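Local coordinates for protein methylaspartate ammonia-lyase (Citrobacter amalonaticus, PDB 1KKO) that catalyses the reversible, magnesium-dependent anti elimination of ammonia from (2S,3S)-3-methyl-L-aspartate to give mesaconate, at residues 108-111 with 112-116; 146-149 with 150-154. All coordinates share one frame; numbering follows the deposited sequence.

Contact 1 of 2, residues 108-111 with 112-116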
ATOM      1  N   ALA A 108      16.303  25.878   5.308  1.00 15.25           N
ATOM      2  CA  ALA A 108      14.978  26.293   4.899  1.00 15.08           C
ATOM      3  C   ALA A 108      14.545  25.430   3.722  1.00 14.54           C
ATOM      4  O   ALA A 108      15.375  24.828   3.038  1.00 14.41           O
ATOM      5  CB  ALA A 108      14.970  27.770   4.511  1.00 15.28           C
ATOM      6  N   PHE A 109      13.242  25.426   3.484  1.00 13.88           N
ATOM      7  CA  PHE A 109      12.642  24.651   2.405  1.00 13.76           C
ATOM      8  C   PHE A 109      12.247  25.450   1.172  1.00 13.66           C
ATOM      9  O   PHE A 109      12.580  25.075   0.057  1.00 13.78           O
ATOM     10  CB  PHE A 109      11.409  23.948   2.953  1.00 13.57           C
ATOM     11  CG  PHE A 109      10.515  23.341   1.902  1.00 12.88           C
ATOM     12  CD1 PHE A 109      10.989  22.355   1.062  1.00 11.97           C
ATOM     13  CD2 PHE A 109       9.197  23.729   1.784  1.00 13.48           C
ATOM     14  CE1 PHE A 109      10.165  21.790   0.107  1.00 12.23           C
ATOM     15  CE2 PHE A 109       8.379  23.156   0.844  1.00 12.91           C
ATOM     16  CZ  PHE A 109       8.862  22.184   0.006  1.00 12.54           C
ATOM     17  N   LEU A 110      11.562  26.570   1.384  1.00 14.34           N
ATOM     18  CA  LEU A 110      10.958  27.286   0.264  1.00 15.18           C
ATOM     19  C   LEU A 110      11.914  27.763  -0.826  1.00 15.30           C
ATOM     20  O   LEU A 110      11.620  27.585  -1.996  1.00 15.26           O
ATOM     21  CB  LEU A 110      10.118  28.460   0.768  1.00 15.66           C
ATOM     22  CG  LEU A 110       8.615  28.221   0.877  1.00 17.53           C
ATOM     23  CD1 LEU A 110       7.947  29.434   1.501  1.00 18.90           C
ATOM     24  CD2 LEU A 110       7.995  27.927  -0.495  1.00 18.23           C
ATOM     25  N   PRO A 111      13.038  28.396  -0.487  1.00 15.12           N
ATOM     26  CA  PRO A 111      13.964  28.819  -1.538  1.00 15.58           C
ATOM     27  C   PRO A 111      14.395  27.647  -2.415  1.00 15.07           C
ATOM     28  O   PRO A 111      14.426  27.767  -3.631  1.00 15.71           O
ATOM     29  CB  PRO A 111      15.134  29.442  -0.762  1.00 15.86           C
ATOM     30  CG  PRO A 111      14.544  29.872   0.488  1.00 16.62           C
ATOM     31  CD  PRO A 111      13.490  28.832   0.845  1.00 15.57           C
ATOM     32  N   ASN A 112      14.700  26.499  -1.812  1.00 14.31           N
ATOM     33  CA  ASN A 112      15.093  25.345  -2.611  1.00 14.02           C
ATOM     34  C   ASN A 112      13.935  24.838  -3.476  1.00 13.55           C
ATOM     35  O   ASN A 112      14.118  24.469  -4.635  1.00 13.61           O
ATOM     36  CB  ASN A 112      15.563  24.204  -1.714  1.00 14.09           C
ATOM     37  CG  ASN A 112      16.893  24.473  -1.065  1.00 14.71           C
ATOM     38  OD1 ASN A 112      17.695  25.260  -1.575  1.00 16.33           O
ATOM     39  ND2 ASN A 112      17.171  23.758   0.027  1.00 15.46           N
ATOM     40  N   ALA A 113      12.749  24.793  -2.891  1.00 13.20           N
ATOM     41  CA  ALA A 113      11.581  24.342  -3.648  1.00 13.79           C
ATOM     42  C   ALA A 113      11.329  25.241  -4.857  1.00 13.57           C
ATOM     43  O   ALA A 113      11.076  24.754  -5.960  1.00 13.70           O
ATOM     44  CB  ALA A 113      10.363  24.306  -2.763  1.00 13.91           C
ATOM     45  N   ARG A 114      11.416  26.555  -4.652  1.00 14.17           N
ATOM     46  CA  ARG A 114      11.233  27.501  -5.746  1.00 14.84           C
ATOM     47  C   ARG A 114      12.308  27.349  -6.817  1.00 14.37           C
ATOM     48  O   ARG A 114      12.018  27.391  -8.014  1.00 14.73           O
ATOM     49  CB  ARG A 114      11.246  28.931  -5.224  1.00 15.70           C
ATOM     50  CG  ARG A 114       9.969  29.340  -4.523  1.00 17.65           C
ATOM     51  CD  ARG A 114       9.907  30.845  -4.274  1.00 21.37           C
ATOM     52  NE  ARG A 114      10.811  31.240  -3.199  1.00 23.97           N
ATOM     53  CZ  ARG A 114      10.430  31.488  -1.954  1.00 24.94           C
ATOM     54  NH1 ARG A 114       9.148  31.417  -1.615  1.00 26.30           N
ATOM     55  NH2 ARG A 114      11.335  31.814  -1.034  1.00 25.13           N
ATOM     56  N   PHE A 115      13.549  27.135  -6.396  1.00 14.26           N
ATOM     57  CA  PHE A 115      14.631  26.999  -7.351  1.00 14.31           C
ATOM     58  C   PHE A 115      14.363  25.862  -8.315  1.00 13.47           C
ATOM     59  O   PHE A 115      14.420  26.033  -9.524  1.00 14.29           O
ATOM     60  CB  PHE A 115      15.975  26.801  -6.653  1.00 14.08           C
ATOM     61  CG  PHE A 115      17.083  26.455  -7.593  1.00 14.60           C
ATOM     62  CD1 PHE A 115      17.758  27.446  -8.285  1.00 15.98           C
ATOM     63  CD2 PHE A 115      17.436  25.144  -7.816  1.00 15.07           C
ATOM     64  CE1 PHE A 115      18.759  27.125  -9.161  1.00 17.46           C
ATOM     65  CE2 PHE A 115      18.437  24.824  -8.700  1.00 15.66           C
ATOM     66  CZ  PHE A 115      19.102  25.825  -9.368  1.00 16.30           C
ATOM     67  N   PHE A 116      14.048  24.687  -7.781  1.00 13.55           N
ATOM     68  CA  PHE A 116      13.785  23.556  -8.656  1.00 13.49           C
ATOM     69  C   PHE A 116      12.462  23.655  -9.385  1.00 13.74           C
ATOM     70  O   PHE A 116      12.320  23.080 -10.452  1.00 14.27           O
ATOM     71  CB  PHE A 116      13.895  22.236  -7.885  1.00 13.78           C
ATOM     72  CG  PHE A 116      15.298  21.919  -7.502  1.00 12.78           C
ATOM     73  CD1 PHE A 116      16.202  21.500  -8.452  1.00 13.28           C
ATOM     74  CD2 PHE A 116      15.739  22.096  -6.208  1.00 12.71           C
ATOM     75  CE1 PHE A 116      17.518  21.241  -8.110  1.00 12.97           C
ATOM     76  CE2 PHE A 116      17.062  21.847  -5.864  1.00 13.35           C
ATOM     77  CZ  PHE A 116      17.939  21.422  -6.814  1.00 13.24           C
TER
HETATM   78  O   HOH W   1      15.272  22.264   1.662  1.00 13.81           O
HETATM   79  O   HOH W   2      15.652  26.485   0.811  1.00 15.94           O
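Phe109 and Ala113 meet at the start of helix 110-118, in the N-terminal part of this enolase-superfamily lyase, where the contact is the loop lead-in and the first turns of the helix. The methyl of Ala113 lies over one face of the Phe109 ring, displaced toward its rim, a CH-pi contact with CB 4.1 Å from the ring centroid. With Phe109 CG anti to N (chi1 168°), beside the carbonyl carbon, the ring swings back, and its CE1 and CZ rim comes under Ala113 even though the CB bond points away. On another side of the turn the Arg114 side chain, bent at chi3 (-74°), folds back over the preceding turn. There Leu110 CB lies over a face of the guanidinium; NH1 rests 3.8 Å from Leu110 CD2, and NH2 approaches Pro111 CG at 4.0 Å, both van der Waals contacts of the guanidinium nitrogens with aliphatic carbons. The backbone beneath is regular: Ala113 N bonds Phe109 O at 3.0 Å, Arg114 N bonds Leu110 O at 2.9 Å, and Phe115 N bonds Pro111 O at 3.0 Å. Further out, Glu157 sends one carboxylate oxygen to Phe109 N and the other to Leu110 N, occupying amides at the start of the helix. Asn112 is fixed at both ends of its amide, OD1 by Arg104 NH1 and ND2 by the carbonyl of Asp105; Arg104 also makes a cation-pi contact with the Phe115 ring. Two waters join Ala108 to the turn. One takes the Asn112 N hydrogen and gives only a weak bond to Ala108 O, whereas the other bridges more firmly, 2.9 Å from Ala108 O and 2.9 Å from Asn112 ND2.

Contact 2 of 2, residues 146-149 with 150-154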
ATOM      1  N   SER A 146      16.536  19.909  11.304  1.00 16.20           N
ATOM      2  CA  SER A 146      16.154  20.827  12.380  1.00 17.28           C
ATOM      3  C   SER A 146      15.299  20.252  13.497  1.00 18.10           C
ATOM      4  O   SER A 146      14.771  21.012  14.321  1.00 20.04           O
ATOM      5  CB  SER A 146      15.405  21.995  11.758  1.00 17.26           C
ATOM      6  OG  SER A 146      14.224  21.546  11.105  1.00 17.23           O
ATOM      7  N   GLY A 147      15.160  18.936  13.559  1.00 18.65           N
ATOM      8  CA  GLY A 147      14.361  18.326  14.603  1.00 18.74           C
ATOM      9  C   GLY A 147      12.885  18.665  14.534  1.00 18.52           C
ATOM     10  O   GLY A 147      12.191  18.668  15.556  1.00 20.46           O
ATOM     11  N   ARG A 148      12.402  18.957  13.332  1.00 16.56           N
ATOM     12  CA  ARG A 148      10.993  19.250  13.145  1.00 15.17           C
ATOM     13  C   ARG A 148      10.335  18.183  12.302  1.00 14.70           C
ATOM     14  O   ARG A 148      11.003  17.484  11.568  1.00 14.99           O
ATOM     15  CB  ARG A 148      10.813  20.584  12.424  1.00 14.80           C
ATOM     16  CG  ARG A 148      11.112  21.805  13.280  1.00 14.48           C
ATOM     17  CD  ARG A 148      10.937  23.114  12.528  1.00 15.14           C
ATOM     18  NE  ARG A 148      11.969  23.284  11.520  1.00 14.34           N
ATOM     19  CZ  ARG A 148      12.005  24.265  10.623  1.00 14.60           C
ATOM     20  NH1 ARG A 148      11.043  25.175  10.606  1.00 16.47           N
ATOM     21  NH2 ARG A 148      12.995  24.356   9.760  1.00 15.20           N
ATOM     22  N   LEU A 149       9.023  18.079  12.422  1.00 13.25           N
ATOM     23  CA  LEU A 149       8.264  17.241  11.510  1.00 12.93           C
ATOM     24  C   LEU A 149       8.050  18.031  10.227  1.00 12.35           C
ATOM     25  O   LEU A 149       8.066  19.260  10.235  1.00 12.63           O
ATOM     26  CB  LEU A 149       6.906  16.905  12.099  1.00 13.61           C
ATOM     27  CG  LEU A 149       6.938  16.342  13.515  1.00 15.50           C
ATOM     28  CD1 LEU A 149       5.552  15.936  13.945  1.00 16.06           C
ATOM     29  CD2 LEU A 149       7.904  15.177  13.623  1.00 17.25           C
ATOM     30  N   LYS A 150       7.817  17.343   9.120  1.00 11.57           N
ATOM     31  CA  LYS A 150       7.545  18.038   7.871  1.00 11.27           C
ATOM     32  C   LYS A 150       6.376  19.017   8.030  1.00 11.76           C
ATOM     33  O   LYS A 150       6.437  20.134   7.525  1.00 11.71           O
ATOM     34  CB  LYS A 150       7.276  17.040   6.756  1.00 11.12           C
ATOM     35  CG  LYS A 150       8.545  16.330   6.269  1.00 11.34           C
ATOM     36  CD  LYS A 150       8.253  15.358   5.121  1.00 11.61           C
ATOM     37  CE  LYS A 150       7.521  14.098   5.568  1.00 12.18           C
ATOM     38  NZ  LYS A 150       8.317  13.293   6.528  1.00 12.61           N
ATOM     39  N   THR A 151       5.338  18.620   8.756  1.00 11.79           N
ATOM     40  CA  THR A 151       4.196  19.502   8.970  1.00 12.93           C
ATOM     41  C   THR A 151       4.639  20.808   9.615  1.00 12.76           C
ATOM     42  O   THR A 151       4.137  21.883   9.274  1.00 13.21           O
ATOM     43  CB  THR A 151       3.145  18.840   9.882  1.00 13.99           C
ATOM     44  OG1 THR A 151       3.702  18.497  11.151  1.00 21.17           O
ATOM     45  CG2 THR A 151       2.702  17.570   9.373  1.00 12.56           C
ATOM     46  N   GLU A 152       5.540  20.708  10.586  1.00 13.07           N
ATOM     47  CA  GLU A 152       6.009  21.887  11.322  1.00 13.03           C
ATOM     48  C   GLU A 152       6.801  22.816  10.431  1.00 13.07           C
ATOM     49  O   GLU A 152       6.730  24.041  10.575  1.00 13.78           O
ATOM     50  CB  GLU A 152       6.848  21.456  12.525  1.00 13.52           C
ATOM     51  CG  GLU A 152       6.027  20.770  13.598  1.00 15.05           C
ATOM     52  CD  GLU A 152       6.871  20.312  14.761  1.00 16.87           C
ATOM     53  OE1 GLU A 152       7.897  19.657  14.527  1.00 16.45           O
ATOM     54  OE2 GLU A 152       6.520  20.631  15.913  1.00 20.96           O
ATOM     55  N   VAL A 153       7.574  22.271   9.515  1.00 13.07           N
ATOM     56  CA  VAL A 153       8.333  23.108   8.611  1.00 12.86           C
ATOM     57  C   VAL A 153       7.369  23.940   7.781  1.00 13.12           C
ATOM     58  O   VAL A 153       7.595  25.139   7.575  1.00 13.68           O
ATOM     59  CB  VAL A 153       9.234  22.272   7.677  1.00 12.59           C
ATOM     60  CG1 VAL A 153       9.887  23.156   6.631  1.00 12.61           C
ATOM     61  CG2 VAL A 153      10.299  21.526   8.470  1.00 12.91           C
ATOM     62  N   VAL A 154       6.292  23.318   7.305  1.00 13.08           N
ATOM     63  CA  VAL A 154       5.310  24.028   6.503  1.00 13.45           C
ATOM     64  C   VAL A 154       4.657  25.108   7.356  1.00 14.02           C
ATOM     65  O   VAL A 154       4.550  26.261   6.943  1.00 14.10           O
ATOM     66  CB  VAL A 154       4.250  23.085   5.916  1.00 12.69           C
ATOM     67  CG1 VAL A 154       3.197  23.878   5.146  1.00 12.68           C
ATOM     68  CG2 VAL A 154       4.896  22.066   4.996  1.00 13.48           C
TER
HETATM   69  O   HOH W   3       9.158  18.754  16.542  1.00 34.29           O
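Glu152 reaches back to the amide of Leu149, the N-cap residue of helix 150-157, in the side-chain-to-backbone half of a capping box; the N-cap leucine has no polar side chain to answer it. Glu152 CG lies anti to the carbonyl carbon (chi1 -69°), and the chain runs extended from there, setting OE1 beside Leu149 N and 3.4 Å from Arg148 CA. OE1 accepts from Leu149 N through its anti lone pair, at 2.9 Å and an almost straight 172°. The same oxygen touches Leu149 CG at 3.6 Å and also takes a hydrogen from a water that donates to Gly147 O as well. Gly147, with positive phi, is where the chain leaves helix 128-146. Arg148 crosses Val153 at about a right angle and lays its guanidinium against it, with Val153 CG2 3.8 Å above the centre of the guanidinium plane. A bend at chi3 (-70°) turns the group back toward the loop, where NE gives Ser146 OG a bond of 2.9 Å lying in the guanidinium plane; the bond from NH2 to that hydroxyl is weak. NH1 makes a salt bridge with Asp156; Ser146 OG at the edge and the Val153 methyl over one face also restrain the group. Its charge does not meet Glu152, since Arg148 NE and Glu152 OE1 are 6.2 Å apart, though the opposite charges might still attract weakly. Lys150, bent near its end, carries NZ back to a salt bridge with Asp140. The first helical bond runs from Val153 N to Leu149 O at 3.1 Å. Thr151 OG1, which finds no polar partner in the model, packs 3.7 Å from Leu149 CB.

In the fold
From the N terminus, the chain first enters contact 1 at residues 108-116, where a short loop runs into helix 110-118. After the short strands 120-121 and 124-125 it forms helix 128-146, and contact 2 turns it from the end of that helix into helix 150-157. The two local turns follow in series, neither enclosing nor crossing the other, with centres about 15 Å apart. They meet where Phe109 CB packs 4.1 Å from Val153 CG1, and both residues also touch Leu139 and Thr142 of helix 128-146. On the barrel side, contact 1 borders helix 339-351, whereas contact 2 borders helices 365-378 and 392-410, joining the N-terminal region to the TIM barrel.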